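Local structure of pectate lyase (Erwinia chrysanthemi, 1RU4) at residues S289-I294 and S315-V320; Q306-R311 and S323-K328; R197-R202 and V221-W226; T140-A145 and T164-D169; G160-V165 and Q192-R197. The protein cleaves pectate, the polygalacturonate backbone of pectin, by an elimination reaction that leaves unsaturated oligogalacturonides. All coordinates share one frame; numbering follows the deposited sequence.

Contact 1: residues S289-I294 and S315-V320; sequences SYKNGI and SLSASV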
# COMPACT_ATOMS: atom_id res chain seq x y z
N SER A 289 -7.02 -2.75 -15.76
CA SER A 289 -6.54 -1.38 -15.89
C SER A 289 -7.54 -0.58 -16.73
O SER A 289 -7.89 -1.00 -17.84
CB SER A 289 -5.16 -1.36 -16.54
OG SER A 289 -4.55 -0.09 -16.42
N TYR A 290 -7.98 0.56 -16.21
CA TYR A 290 -9.05 1.35 -16.82
C TYR A 290 -8.79 2.85 -16.86
O TYR A 290 -8.42 3.46 -15.85
CB TYR A 290 -10.37 1.08 -16.07
CG TYR A 290 -11.55 1.97 -16.44
CD1 TYR A 290 -12.19 1.83 -17.67
CD2 TYR A 290 -12.05 2.92 -15.55
CE1 TYR A 290 -13.30 2.61 -18.00
CE2 TYR A 290 -13.16 3.71 -15.87
CZ TYR A 290 -13.78 3.54 -17.10
OH TYR A 290 -14.88 4.30 -17.42
N LYS A 291 -8.98 3.44 -18.04
CA LYS A 291 -8.94 4.89 -18.23
C LYS A 291 -7.77 5.61 -17.55
O LYS A 291 -7.95 6.58 -16.81
CB LYS A 291 -10.29 5.50 -17.82
CG LYS A 291 -10.59 6.86 -18.43
CD LYS A 291 -12.09 7.17 -18.39
CE LYS A 291 -12.86 6.28 -19.35
NZ LYS A 291 -14.30 6.63 -19.45
N ASN A 292 -6.56 5.09 -17.76
CA ASN A 292 -5.34 5.76 -17.32
C ASN A 292 -4.80 6.50 -18.55
O ASN A 292 -5.36 6.37 -19.64
CB ASN A 292 -4.28 4.74 -16.87
CG ASN A 292 -4.72 3.92 -15.68
OD1 ASN A 292 -4.67 4.39 -14.54
ND2 ASN A 292 -5.11 2.68 -15.92
N GLY A 293 -3.72 7.26 -18.38
CA GLY A 293 -3.08 7.87 -19.53
C GLY A 293 -2.65 6.77 -20.49
O GLY A 293 -2.83 6.88 -21.71
N ILE A 294 -2.10 5.70 -19.92
CA ILE A 294 -1.71 4.48 -20.63
C ILE A 294 -2.05 3.36 -19.65
O ILE A 294 -1.68 3.43 -18.48
CB ILE A 294 -0.18 4.45 -20.91
CG1 ILE A 294 0.19 5.49 -21.98
CG2 ILE A 294 0.27 3.05 -21.33
CD1 ILE A 294 1.68 5.70 -22.13
N SER A 315 -7.64 -4.57 -20.24
CA SER A 315 -7.39 -3.15 -20.50
C SER A 315 -8.67 -2.56 -21.09
O SER A 315 -9.25 -3.14 -22.01
CB SER A 315 -6.25 -2.97 -21.50
OG SER A 315 -6.13 -1.61 -21.88
N LEU A 316 -9.10 -1.43 -20.56
CA LEU A 316 -10.31 -0.76 -21.05
C LEU A 316 -10.16 0.76 -21.08
O LEU A 316 -9.68 1.36 -20.12
CB LEU A 316 -11.52 -1.14 -20.18
CG LEU A 316 -12.87 -0.55 -20.57
CD1 LEU A 316 -13.31 -1.08 -21.93
CD2 LEU A 316 -13.91 -0.89 -19.51
N SER A 317 -10.53 1.35 -22.21
CA SER A 317 -10.55 2.80 -22.39
C SER A 317 -9.21 3.54 -22.32
O SER A 317 -9.16 4.71 -21.91
CB SER A 317 -11.58 3.43 -21.45
OG SER A 317 -12.88 2.92 -21.70
N ALA A 318 -8.14 2.86 -22.71
CA ALA A 318 -6.80 3.45 -22.85
C ALA A 318 -5.91 2.42 -23.54
O ALA A 318 -6.31 1.26 -23.68
CB ALA A 318 -6.23 3.85 -21.50
N SER A 319 -4.73 2.84 -23.99
CA SER A 319 -3.88 1.95 -24.78
C SER A 319 -2.97 1.01 -23.99
O SER A 319 -2.73 1.21 -22.80
CB SER A 319 -3.05 2.74 -25.79
OG SER A 319 -2.01 3.46 -25.16
N VAL A 320 -2.46 0.00 -24.69
CA VAL A 320 -1.57 -1.00 -24.12
C VAL A 320 -0.36 -1.21 -25.02
O VAL A 320 -0.51 -1.37 -26.23
CB VAL A 320 -2.27 -2.37 -23.98
CG1 VAL A 320 -1.32 -3.39 -23.38
CG2 VAL A 320 -3.50 -2.24 -23.14
O HOH W 1 -3.31 5.48 -23.94
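Leu316 O is gripped by several groups at once. Lys291 N donates to it at 3.0 Å along a nearly straight line (N-H...O 166°), Tyr290 CA adds a CA-H...O contact, and the side-chain ND2 of Asn295 brings a further hydrogen bond. One step back, Leu316 N donates to Ser289 O at 3.0 Å, which sets Tyr290 beside Leu316 in parallel register. Their side chains run alongside each other because both swing CG opposite the backbone N (chi1 172° and -179°). Leu316 CB meets the phenol ring at its edge, in plane, while Leu316 CD2 comes to 3.7 Å from Tyr290 CD1. Lys291 CB sits over the centre of one ring face; the lysine chain bends at chi3 and delivers NZ to Tyr290 OH at 3.1 Å. Beyond the strands both chains turn, through left-handed backbone conformations at Lys291 and Ser317. Here Ala318 CB presses to 3.3 Å from Asn292 O, and a water links Gly293 O to Ser319 N. Asn292 OD1 in turn accepts from Asn268 ND2. Strand-and-turn units repeated side by side in register like this are the signature of the right-handed parallel beta-helix, here near its C-terminal end.

Contact 2: residues Q306-R311 and S323-K328; sequences QKHYFR and SNADAK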
# COMPACT_ATOMS: atom_id res chain seq x y z
N GLN A 306 15.85 -11.68 -20.22
CA GLN A 306 14.66 -11.28 -19.46
C GLN A 306 13.45 -11.19 -20.37
O GLN A 306 13.55 -10.78 -21.53
CB GLN A 306 14.89 -9.93 -18.78
CG GLN A 306 16.03 -9.90 -17.77
CD GLN A 306 15.76 -10.75 -16.54
OE1 GLN A 306 14.67 -10.71 -15.97
NE2 GLN A 306 16.77 -11.49 -16.10
N LYS A 307 12.29 -11.54 -19.82
CA LYS A 307 11.04 -11.51 -20.57
C LYS A 307 9.87 -11.39 -19.60
O LYS A 307 9.79 -12.13 -18.63
CB LYS A 307 10.90 -12.79 -21.40
CG LYS A 307 9.80 -12.77 -22.44
CD LYS A 307 9.80 -14.07 -23.24
CE LYS A 307 8.85 -13.99 -24.42
NZ LYS A 307 8.78 -15.27 -25.18
N HIS A 308 8.98 -10.43 -19.85
CA HIS A 308 7.80 -10.27 -19.01
C HIS A 308 6.85 -11.44 -19.25
O HIS A 308 6.93 -12.11 -20.28
CB HIS A 308 7.08 -8.96 -19.34
CG HIS A 308 7.94 -7.75 -19.19
ND1 HIS A 308 8.22 -6.90 -20.24
CD2 HIS A 308 8.61 -7.25 -18.12
CE1 HIS A 308 9.03 -5.94 -19.82
NE2 HIS A 308 9.28 -6.13 -18.54
N TYR A 309 5.97 -11.69 -18.29
CA TYR A 309 4.99 -12.76 -18.40
C TYR A 309 3.60 -12.19 -18.10
O TYR A 309 3.31 -11.83 -16.96
CB TYR A 309 5.33 -13.90 -17.44
CG TYR A 309 4.48 -15.13 -17.61
CD1 TYR A 309 4.78 -16.07 -18.61
CD2 TYR A 309 3.39 -15.38 -16.78
CE1 TYR A 309 4.01 -17.21 -18.76
CE2 TYR A 309 2.62 -16.53 -16.92
CZ TYR A 309 2.94 -17.44 -17.92
OH TYR A 309 2.18 -18.58 -18.07
N PHE A 310 2.77 -12.10 -19.14
CA PHE A 310 1.43 -11.52 -19.04
C PHE A 310 0.33 -12.53 -19.37
O PHE A 310 0.30 -13.07 -20.48
CB PHE A 310 1.29 -10.34 -20.01
CG PHE A 310 1.85 -9.03 -19.50
CD1 PHE A 310 3.21 -8.88 -19.26
CD2 PHE A 310 1.00 -7.95 -19.28
CE1 PHE A 310 3.72 -7.66 -18.83
CE2 PHE A 310 1.50 -6.73 -18.85
CZ PHE A 310 2.87 -6.58 -18.62
N ARG A 311 -0.60 -12.74 -18.44
CA ARG A 311 -1.74 -13.63 -18.65
C ARG A 311 -3.02 -13.08 -18.01
O ARG A 311 -2.97 -12.49 -16.93
CB ARG A 311 -1.48 -15.02 -18.04
CG ARG A 311 -0.39 -15.85 -18.70
CD ARG A 311 -0.81 -16.38 -20.06
NE ARG A 311 0.17 -17.31 -20.61
CZ ARG A 311 1.31 -16.96 -21.19
NH1 ARG A 311 1.64 -15.68 -21.30
NH2 ARG A 311 2.13 -17.89 -21.67
N SER A 323 5.79 -5.02 -24.80
CA SER A 323 6.86 -5.60 -25.60
C SER A 323 7.80 -6.44 -24.72
O SER A 323 7.70 -6.41 -23.50
CB SER A 323 7.64 -4.48 -26.29
OG SER A 323 6.79 -3.75 -27.16
N ASN A 324 8.70 -7.18 -25.36
CA ASN A 324 9.64 -8.06 -24.66
C ASN A 324 8.91 -8.96 -23.68
O ASN A 324 9.32 -9.12 -22.52
CB ASN A 324 10.68 -7.23 -23.90
CG ASN A 324 11.42 -6.25 -24.79
OD1 ASN A 324 12.11 -6.64 -25.73
ND2 ASN A 324 11.27 -4.96 -24.50
N ALA A 325 7.82 -9.58 -24.13
CA ALA A 325 6.99 -10.36 -23.23
C ALA A 325 6.41 -11.65 -23.80
O ALA A 325 6.23 -11.80 -25.01
CB ALA A 325 5.86 -9.49 -22.70
N ASP A 326 6.16 -12.59 -22.89
CA ASP A 326 5.43 -13.81 -23.17
C ASP A 326 4.00 -13.42 -22.77
O ASP A 326 3.66 -13.44 -21.59
CB ASP A 326 5.95 -14.94 -22.28
CG ASP A 326 5.20 -16.25 -22.48
OD1 ASP A 326 4.10 -16.25 -23.07
OD2 ASP A 326 5.71 -17.29 -22.03
N ALA A 327 3.20 -13.05 -23.76
CA ALA A 327 1.85 -12.55 -23.49
C ALA A 327 0.76 -13.22 -24.31
O ALA A 327 0.84 -13.28 -25.54
CB ALA A 327 1.82 -11.04 -23.72
N LYS A 328 -0.25 -13.73 -23.61
CA LYS A 328 -1.43 -14.30 -24.25
C LYS A 328 -2.58 -14.35 -23.26
O LYS A 328 -2.38 -14.17 -22.05
CB LYS A 328 -1.14 -15.68 -24.85
CG LYS A 328 -0.87 -16.79 -23.86
CD LYS A 328 -0.61 -18.11 -24.59
CE LYS A 328 -0.43 -19.27 -23.63
NZ LYS A 328 -0.18 -20.55 -24.35
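Arg311 and Asp326 meet with guanidinium and carboxylate steeply inclined, 57° apart. Both NH1 and NH2 of Arg311 form a salt bridge with the single atom Asp326 OD1, NH2 at 2.9 Å, both arriving above the same face of the carboxylate. A bend at chi2 (-72°) folds the arginine back and lets NH1 also donate to Phe310 O at 3.0 Å, an oxygen that takes Lys328 N as well. The guanidinium is sandwiched: Lys328 CG lies 3.4 Å above the centre of one face, and Tyr309 OH, which is hydrogen-bonded to Glu382, sits toward the rim of the opposite face. The tyrosine ring stands almost perpendicular to the carboxylate (78°), offering its edge to Asp326 OD2, 3.7 Å from Tyr309 CE1. On the other side of the parallel strands the contact is mostly apolar: Phe310 CB rests on Ala327 CB, His308 CB meets Ala325 CB at 3.6 Å, and both aromatic rings pack edge-to-face with Phe298. At its ring edge His308 ND1 donates weakly to Ser323 O. With Arg311 so close and Lys307 NZ 4.8 Å from OD2, Asp326 is probably kept ionised, and its negative charge should ease the proximity of Lys328 to the arginine.

Contact 3: residues R197-R202 and V221-W226; sequences RFVGCR and VIENSW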
# COMPACT_ATOMS: atom_id res chain seq x y z
N ARG A 197 6.13 -7.61 0.83
CA ARG A 197 4.86 -7.95 0.18
C ARG A 197 3.73 -6.99 0.55
O ARG A 197 3.66 -6.50 1.67
CB ARG A 197 4.42 -9.36 0.58
CG ARG A 197 5.38 -10.47 0.18
CD ARG A 197 4.86 -11.82 0.63
NE ARG A 197 3.59 -12.15 -0.02
CZ ARG A 197 3.05 -13.36 -0.02
NH1 ARG A 197 3.65 -14.37 0.60
NH2 ARG A 197 1.90 -13.58 -0.65
N PHE A 198 2.82 -6.78 -0.41
CA PHE A 198 1.64 -5.93 -0.23
C PHE A 198 0.40 -6.70 -0.68
O PHE A 198 0.36 -7.24 -1.78
CB PHE A 198 1.78 -4.66 -1.07
CG PHE A 198 2.92 -3.78 -0.66
CD1 PHE A 198 4.23 -4.11 -0.98
CD2 PHE A 198 2.69 -2.63 0.09
CE1 PHE A 198 5.29 -3.32 -0.56
CE2 PHE A 198 3.75 -1.83 0.52
CZ PHE A 198 5.05 -2.17 0.19
N VAL A 199 -0.61 -6.76 0.19
CA VAL A 199 -1.84 -7.49 -0.12
C VAL A 199 -3.07 -6.69 0.32
O VAL A 199 -3.14 -6.23 1.46
CB VAL A 199 -1.88 -8.88 0.56
CG1 VAL A 199 -3.10 -9.67 0.09
CG2 VAL A 199 -0.61 -9.66 0.27
N GLY A 200 -4.04 -6.54 -0.59
CA GLY A 200 -5.27 -5.83 -0.28
C GLY A 200 -5.11 -4.35 0.01
O GLY A 200 -5.94 -3.75 0.69
N CYS A 201 -4.05 -3.75 -0.53
CA CYS A 201 -3.74 -2.34 -0.28
C CYS A 201 -4.32 -1.40 -1.34
O CYS A 201 -4.61 -1.82 -2.45
CB CYS A 201 -2.22 -2.15 -0.20
SG CYS A 201 -1.42 -2.97 1.20
N ARG A 202 -4.50 -0.13 -0.97
CA ARG A 202 -4.96 0.89 -1.91
C ARG A 202 -4.06 2.12 -1.80
O ARG A 202 -3.72 2.55 -0.70
CB ARG A 202 -6.41 1.32 -1.60
CG ARG A 202 -7.45 0.21 -1.69
CD ARG A 202 -8.85 0.74 -1.39
NE ARG A 202 -8.96 1.27 -0.03
CZ ARG A 202 -10.12 1.58 0.57
NH1 ARG A 202 -11.27 1.41 -0.07
NH2 ARG A 202 -10.11 2.06 1.80
N VAL A 221 6.19 -8.54 -4.20
CA VAL A 221 4.92 -9.17 -4.57
C VAL A 221 3.76 -8.26 -4.17
O VAL A 221 3.69 -7.81 -3.02
CB VAL A 221 4.75 -10.55 -3.89
CG1 VAL A 221 3.43 -11.18 -4.28
CG2 VAL A 221 5.90 -11.47 -4.27
N ILE A 222 2.89 -7.97 -5.13
CA ILE A 222 1.71 -7.13 -4.90
C ILE A 222 0.47 -7.92 -5.33
O ILE A 222 0.37 -8.37 -6.47
CB ILE A 222 1.79 -5.80 -5.72
CG1 ILE A 222 3.02 -5.00 -5.30
CG2 ILE A 222 0.51 -4.98 -5.51
CD1 ILE A 222 3.30 -3.79 -6.17
N GLU A 223 -0.47 -8.09 -4.40
CA GLU A 223 -1.67 -8.89 -4.65
C GLU A 223 -2.93 -8.17 -4.20
O GLU A 223 -2.93 -7.47 -3.19
CB GLU A 223 -1.57 -10.23 -3.92
CG GLU A 223 -0.39 -11.10 -4.35
CD GLU A 223 -0.14 -12.27 -3.42
OE1 GLU A 223 -0.11 -12.07 -2.19
OE2 GLU A 223 0.06 -13.40 -3.93
N ASN A 224 -4.00 -8.33 -4.98
CA ASN A 224 -5.32 -7.78 -4.64
C ASN A 224 -5.29 -6.32 -4.19
O ASN A 224 -5.96 -5.94 -3.23
CB ASN A 224 -5.98 -8.65 -3.57
CG ASN A 224 -6.28 -10.06 -4.05
OD1 ASN A 224 -7.42 -10.39 -4.36
ND2 ASN A 224 -5.24 -10.89 -4.14
N SER A 225 -4.53 -5.49 -4.91
CA SER A 225 -4.34 -4.09 -4.54
C SER A 225 -4.83 -3.10 -5.60
O SER A 225 -5.10 -3.48 -6.74
CB SER A 225 -2.88 -3.84 -4.19
OG SER A 225 -2.48 -4.59 -3.05
N TRP A 226 -4.96 -1.84 -5.20
CA TRP A 226 -5.48 -0.78 -6.06
C TRP A 226 -4.53 0.42 -6.12
O TRP A 226 -3.95 0.80 -5.10
CB TRP A 226 -6.83 -0.26 -5.55
CG TRP A 226 -7.95 -1.25 -5.54
CD1 TRP A 226 -7.99 -2.46 -4.90
CD2 TRP A 226 -9.23 -1.10 -6.18
NE1 TRP A 226 -9.21 -3.07 -5.11
CE2 TRP A 226 -9.99 -2.26 -5.89
CE3 TRP A 226 -9.81 -0.09 -6.97
CZ2 TRP A 226 -11.29 -2.44 -6.36
CZ3 TRP A 226 -11.10 -0.27 -7.44
CH2 TRP A 226 -11.83 -1.44 -7.14
O HOH W 2 1.87 -9.99 -1.53
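Arg197 and Glu223 both carry CG opposite the carbonyl carbon (chi1 -61° in each), and a bend at chi3 of Arg197 (63°) turns its guanidinium across toward the next strand. NH2 of Arg197 thereby reaches Glu223 OE1 at 2.9 Å in a salt bridge. The oxygen lies in the guanidinium plane, while the nitrogen comes from the syn side, somewhat out of the carboxylate plane. A water accepts from Arg197 NE at the same guanidinium edge and lies 2.9 Å from Glu223 OE1. Val199 CG2 lies alongside, 3.5 Å from Glu223 OE1. On the opposite face Phe198 and Ile222 point into the interior.

Further along, Ser225 OG is the hub. It accepts from Cys201 N at 3.1 Å and donates to Glu223 O at 2.9 Å, approaching that carbonyl from above its plane; Gly200 N is the second donor to Glu223 O, at 3.0 Å. Gly200 and Asn224 both adopt left-handed backbone conformations, which bend the two chains at the same point. Parallel pairing then resumes with Trp226 N on Cys201 O at 2.8 Å. Arg202 CG packs beside Trp226 CB, its guanidinium going on to Asp169. Two strands joined by a two-residue bend, repeated in adjacent coils, resemble the short T2 turn of pectate lyase beta-helices.

Contact 4: residues T140-A145 and T164-D169; sequences TFENTA and TVINSD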
# COMPACT_ATOMS: atom_id res chain seq x y z
N THR A 140 4.96 -6.06 10.35
CA THR A 140 3.66 -6.17 9.70
C THR A 140 2.82 -4.93 9.97
O THR A 140 2.79 -4.42 11.09
CB THR A 140 2.89 -7.42 10.18
OG1 THR A 140 3.68 -8.59 9.93
CG2 THR A 140 1.57 -7.55 9.44
N PHE A 141 2.18 -4.44 8.92
CA PHE A 141 1.30 -3.28 9.00
C PHE A 141 -0.05 -3.72 8.46
O PHE A 141 -0.22 -3.86 7.24
CB PHE A 141 1.86 -2.12 8.17
CG PHE A 141 3.24 -1.69 8.59
CD1 PHE A 141 4.36 -2.38 8.13
CD2 PHE A 141 3.42 -0.62 9.46
CE1 PHE A 141 5.64 -2.02 8.55
CE2 PHE A 141 4.70 -0.25 9.88
CZ PHE A 141 5.81 -0.95 9.42
N GLU A 142 -1.00 -3.98 9.35
CA GLU A 142 -2.32 -4.47 8.96
C GLU A 142 -3.42 -3.46 9.25
O GLU A 142 -3.52 -2.95 10.36
CB GLU A 142 -2.64 -5.79 9.67
CG GLU A 142 -4.00 -6.37 9.28
CD GLU A 142 -4.36 -7.67 9.99
OE1 GLU A 142 -3.69 -8.04 10.97
OE2 GLU A 142 -5.34 -8.31 9.56
N ASN A 143 -4.25 -3.20 8.25
CA ASN A 143 -5.36 -2.25 8.38
C ASN A 143 -4.84 -0.91 8.92
O ASN A 143 -5.37 -0.37 9.89
CB ASN A 143 -6.46 -2.83 9.28
CG ASN A 143 -7.74 -2.00 9.24
OD1 ASN A 143 -8.02 -1.31 8.26
ND2 ASN A 143 -8.52 -2.09 10.31
N THR A 144 -3.77 -0.43 8.30
CA THR A 144 -3.16 0.85 8.66
C THR A 144 -3.35 1.85 7.52
O THR A 144 -3.83 1.49 6.44
CB THR A 144 -1.64 0.70 8.95
OG1 THR A 144 -0.97 0.19 7.80
CG2 THR A 144 -1.41 -0.23 10.13
N ALA A 145 -2.98 3.11 7.76
CA ALA A 145 -3.08 4.14 6.73
C ALA A 145 -2.01 5.21 6.90
O ALA A 145 -1.60 5.53 8.01
CB ALA A 145 -4.47 4.77 6.73
N THR A 164 5.48 -7.14 5.66
CA THR A 164 4.19 -7.41 5.05
C THR A 164 3.21 -6.28 5.34
O THR A 164 3.01 -5.90 6.49
CB THR A 164 3.60 -8.73 5.57
OG1 THR A 164 4.60 -9.76 5.50
CG2 THR A 164 2.41 -9.16 4.73
N VAL A 165 2.63 -5.73 4.27
CA VAL A 165 1.66 -4.65 4.38
C VAL A 165 0.32 -5.19 3.90
O VAL A 165 0.14 -5.50 2.72
CB VAL A 165 2.09 -3.43 3.53
CG1 VAL A 165 1.14 -2.26 3.75
CG2 VAL A 165 3.51 -3.02 3.89
N ILE A 166 -0.62 -5.33 4.84
CA ILE A 166 -1.91 -5.96 4.60
C ILE A 166 -3.07 -4.98 4.76
O ILE A 166 -3.16 -4.28 5.77
CB ILE A 166 -2.15 -7.10 5.61
CG1 ILE A 166 -0.97 -8.07 5.62
CG2 ILE A 166 -3.45 -7.84 5.29
CD1 ILE A 166 -0.99 -9.04 6.79
N ASN A 167 -3.98 -4.96 3.79
CA ASN A 167 -5.19 -4.15 3.85
C ASN A 167 -4.95 -2.73 4.33
O ASN A 167 -5.68 -2.21 5.19
CB ASN A 167 -6.23 -4.84 4.75
CG ASN A 167 -6.88 -6.04 4.08
OD1 ASN A 167 -7.04 -6.06 2.86
ND2 ASN A 167 -7.26 -7.03 4.87
N SER A 168 -3.94 -2.08 3.76
CA SER A 168 -3.57 -0.74 4.18
C SER A 168 -3.68 0.29 3.07
O SER A 168 -3.60 -0.04 1.88
CB SER A 168 -2.16 -0.75 4.77
OG SER A 168 -2.12 -1.56 5.93
N ASP A 169 -3.89 1.55 3.47
CA ASP A 169 -4.11 2.65 2.54
C ASP A 169 -3.03 3.72 2.61
O ASP A 169 -2.50 4.01 3.68
CB ASP A 169 -5.47 3.30 2.81
CG ASP A 169 -6.64 2.36 2.55
OD1 ASP A 169 -7.63 2.43 3.31
OD2 ASP A 169 -6.58 1.58 1.59
O HOH W 3 6.14 -9.60 7.88
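Glu142-Asn143-Thr144 and Ile166-Asn167-Ser168 form the same sharp corner in two successive coils of the right-handed parallel beta-helix, Asn143 and Asn167 each taking a left-handed backbone conformation to make the bend. The corner is tied together by Ser168 OG. Thr144 OG1 donates to it at 2.8 Å and Thr144 N at 3.1 Å, while the serine donates a hydrogen bond of its own to Ile166 O at 2.9 Å, from above the carbonyl plane. The threonine hydroxyl gets there because chi1 (60°) tucks OG1 between the backbone N and the carbonyl carbon. Ile166 O is thus doubly used, since Asn143 N also donates to it, at 2.9 Å; the hydroxyls of Thr144 and Ser168, both buried, are satisfied within the bend.

Before the corner the strands pair in parallel, with Ile166 N on Phe141 O at 2.8 Å; after it, Asp169 N donates to Thr144 O. On the outer face the side chains of Thr140 and Ile166 slant across each other, methyl CG2 of the threonine meeting CD1 of the isoleucine at 4.0 Å. A water accepts from Thr164 OG1 at 2.8 Å and, weakly, from Thr140 OG1. On the inner face Phe141 CD1 comes to 4.4 Å from Val165 CG2.

Phe141 meets Phe119 of strand 117-120 with the ring planes almost parallel, and Glu142 reaches Tyr118 OH on that same strand. Strand 197-199 pairs with the other edge of strand 164-166, and past the corner Asp169 has Arg355 as a second salt-bridge partner besides Arg202.

Contact 5: residues G160-V165 and Q192-R197; sequences GSYNTV and QGPGNR
The side chain of Asn196 starts with CB 4.0 Å from Asn163 O and brings its amide end closer to segment 160-165. With CG opposite the carbonyl carbon (chi1 -63°) and 3.9 Å from Gly160 O, the Asn196 amide lies beside that of Asn163, both pointing the same way with planes only 4° apart. OD1 of Asn196 accepts twice, from Asn163 N at 3.0 Å and from Asn163 ND2 at 3.2 Å. ND2 of Asn196 donates almost straight (173°) to Gly160 O at 3.1 Å, and also to Gln192 OE1. Gly193 N reaches Gly160 O at 2.7 Å from the opposite face of the carbonyl. This is one step of an asparagine stack in a turn of the parallel beta-helix: Asn163 repeats the pattern one coil earlier, its OD1 taking Asn139 N and its ND2 giving to Gly136 O. Outside the stack, Tyr162 N bonds Pro194 O at 2.8 Å, and the same oxygen sits over the centre of the tyrosine ring. Pro194 CG packs on the phenol end, 3.6 Å from Tyr162 OH, and His138 meets the ring with nearly parallel planes. A water donates to both Thr164 OG1 and Gly195 O, next to where Arg197 N and Asn163 O begin the strand pairing.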
# COMPACT_ATOMS: atom_id res chain seq x y z
N GLY A 160 15.62 -3.14 4.72
CA GLY A 160 14.37 -3.64 5.27
C GLY A 160 13.86 -4.83 4.48
O GLY A 160 13.66 -4.73 3.27
N SER A 161 13.63 -5.95 5.17
CA SER A 161 13.25 -7.18 4.49
C SER A 161 12.11 -7.94 5.17
O SER A 161 11.86 -7.79 6.36
CB SER A 161 14.46 -8.11 4.36
OG SER A 161 14.93 -8.52 5.64
N TYR A 162 11.43 -8.77 4.38
CA TYR A 162 10.34 -9.63 4.85
C TYR A 162 9.26 -8.88 5.62
O TYR A 162 8.74 -9.35 6.63
CB TYR A 162 10.91 -10.79 5.69
CG TYR A 162 11.97 -11.56 4.95
CD1 TYR A 162 13.32 -11.43 5.28
CD2 TYR A 162 11.64 -12.38 3.87
CE1 TYR A 162 14.31 -12.08 4.56
CE2 TYR A 162 12.62 -13.05 3.14
CZ TYR A 162 13.96 -12.89 3.49
OH TYR A 162 14.93 -13.53 2.76
N ASN A 163 8.95 -7.68 5.14
CA ASN A 163 7.89 -6.87 5.73
C ASN A 163 6.60 -7.11 4.95
O ASN A 163 6.63 -7.31 3.73
CB ASN A 163 8.28 -5.39 5.70
CG ASN A 163 9.49 -5.09 6.56
OD1 ASN A 163 9.46 -5.26 7.78
ND2 ASN A 163 10.58 -4.67 5.92
N THR A 164 5.48 -7.14 5.66
CA THR A 164 4.19 -7.41 5.05
C THR A 164 3.21 -6.28 5.34
O THR A 164 3.01 -5.90 6.49
CB THR A 164 3.60 -8.73 5.57
OG1 THR A 164 4.60 -9.76 5.50
CG2 THR A 164 2.41 -9.16 4.73
N VAL A 165 2.63 -5.73 4.27
CA VAL A 165 1.66 -4.65 4.38
C VAL A 165 0.32 -5.19 3.90
O VAL A 165 0.14 -5.50 2.72
CB VAL A 165 2.09 -3.43 3.53
CG1 VAL A 165 1.14 -2.26 3.75
CG2 VAL A 165 3.51 -3.02 3.89
N GLN A 192 16.03 -1.56 -0.43
CA GLN A 192 15.21 -2.48 0.37
C GLN A 192 15.77 -3.90 0.27
O GLN A 192 16.47 -4.24 -0.69
CB GLN A 192 13.77 -2.50 -0.13
CG GLN A 192 13.66 -3.08 -1.53
CD GLN A 192 12.24 -3.42 -1.94
OE1 GLN A 192 11.34 -3.51 -1.11
NE2 GLN A 192 12.05 -3.64 -3.23
N GLY A 193 15.45 -4.73 1.26
CA GLY A 193 15.86 -6.12 1.23
C GLY A 193 14.84 -6.99 0.52
O GLY A 193 13.89 -6.49 -0.08
N PRO A 194 15.02 -8.32 0.56
CA PRO A 194 14.08 -9.25 -0.09
C PRO A 194 12.81 -9.50 0.73
O PRO A 194 12.73 -9.13 1.90
CB PRO A 194 14.92 -10.52 -0.21
CG PRO A 194 15.74 -10.49 1.04
CD PRO A 194 16.18 -9.04 1.10
N GLY A 195 11.82 -10.11 0.08
CA GLY A 195 10.63 -10.58 0.78
C GLY A 195 9.52 -9.61 1.15
O GLY A 195 8.59 -10.02 1.84
N ASN A 196 9.59 -8.36 0.71
CA ASN A 196 8.54 -7.40 1.02
C ASN A 196 7.29 -7.63 0.17
O ASN A 196 7.38 -7.85 -1.04
CB ASN A 196 9.07 -5.97 0.87
CG ASN A 196 10.20 -5.67 1.84
OD1 ASN A 196 10.08 -5.90 3.04
ND2 ASN A 196 11.31 -5.16 1.32
N ARG A 197 6.13 -7.61 0.83
CA ARG A 197 4.86 -7.95 0.18
C ARG A 197 3.73 -6.99 0.55
O ARG A 197 3.66 -6.50 1.67
CB ARG A 197 4.42 -9.36 0.58
CG ARG A 197 5.38 -10.47 0.18
CD ARG A 197 4.86 -11.82 0.63
NE ARG A 197 3.59 -12.15 -0.02
CZ ARG A 197 3.05 -13.36 -0.02
NH1 ARG A 197 3.65 -14.37 0.60
NH2 ARG A 197 1.90 -13.58 -0.65
O HOH W 4 6.70 -10.53 3.85

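All five contacts join neighbouring coils of one right-handed parallel beta-helix. Along the chain, contact 4 opens first. Contact 5 overlaps it at the start of strand 164-166, sharing Thr164 and Val165, and hands Arg197 on to contact 3. Contacts 3 and 4, with centres 9 Å apart, thus continue each other across strands 140-142, 164-166, 197-199 and 221-223, touching through Val199 on Asn167 and Arg202 on Asp169. Contacts 1 and 2 follow near the C-terminal end of the helix, both using strand 308-316; their segments alternate in sequence, and their centres lie 18 Å apart. From contact 4 to contact 1 the distance between centres is 28 Å, so similar coil-to-coil pairing recurs along much of the solenoid.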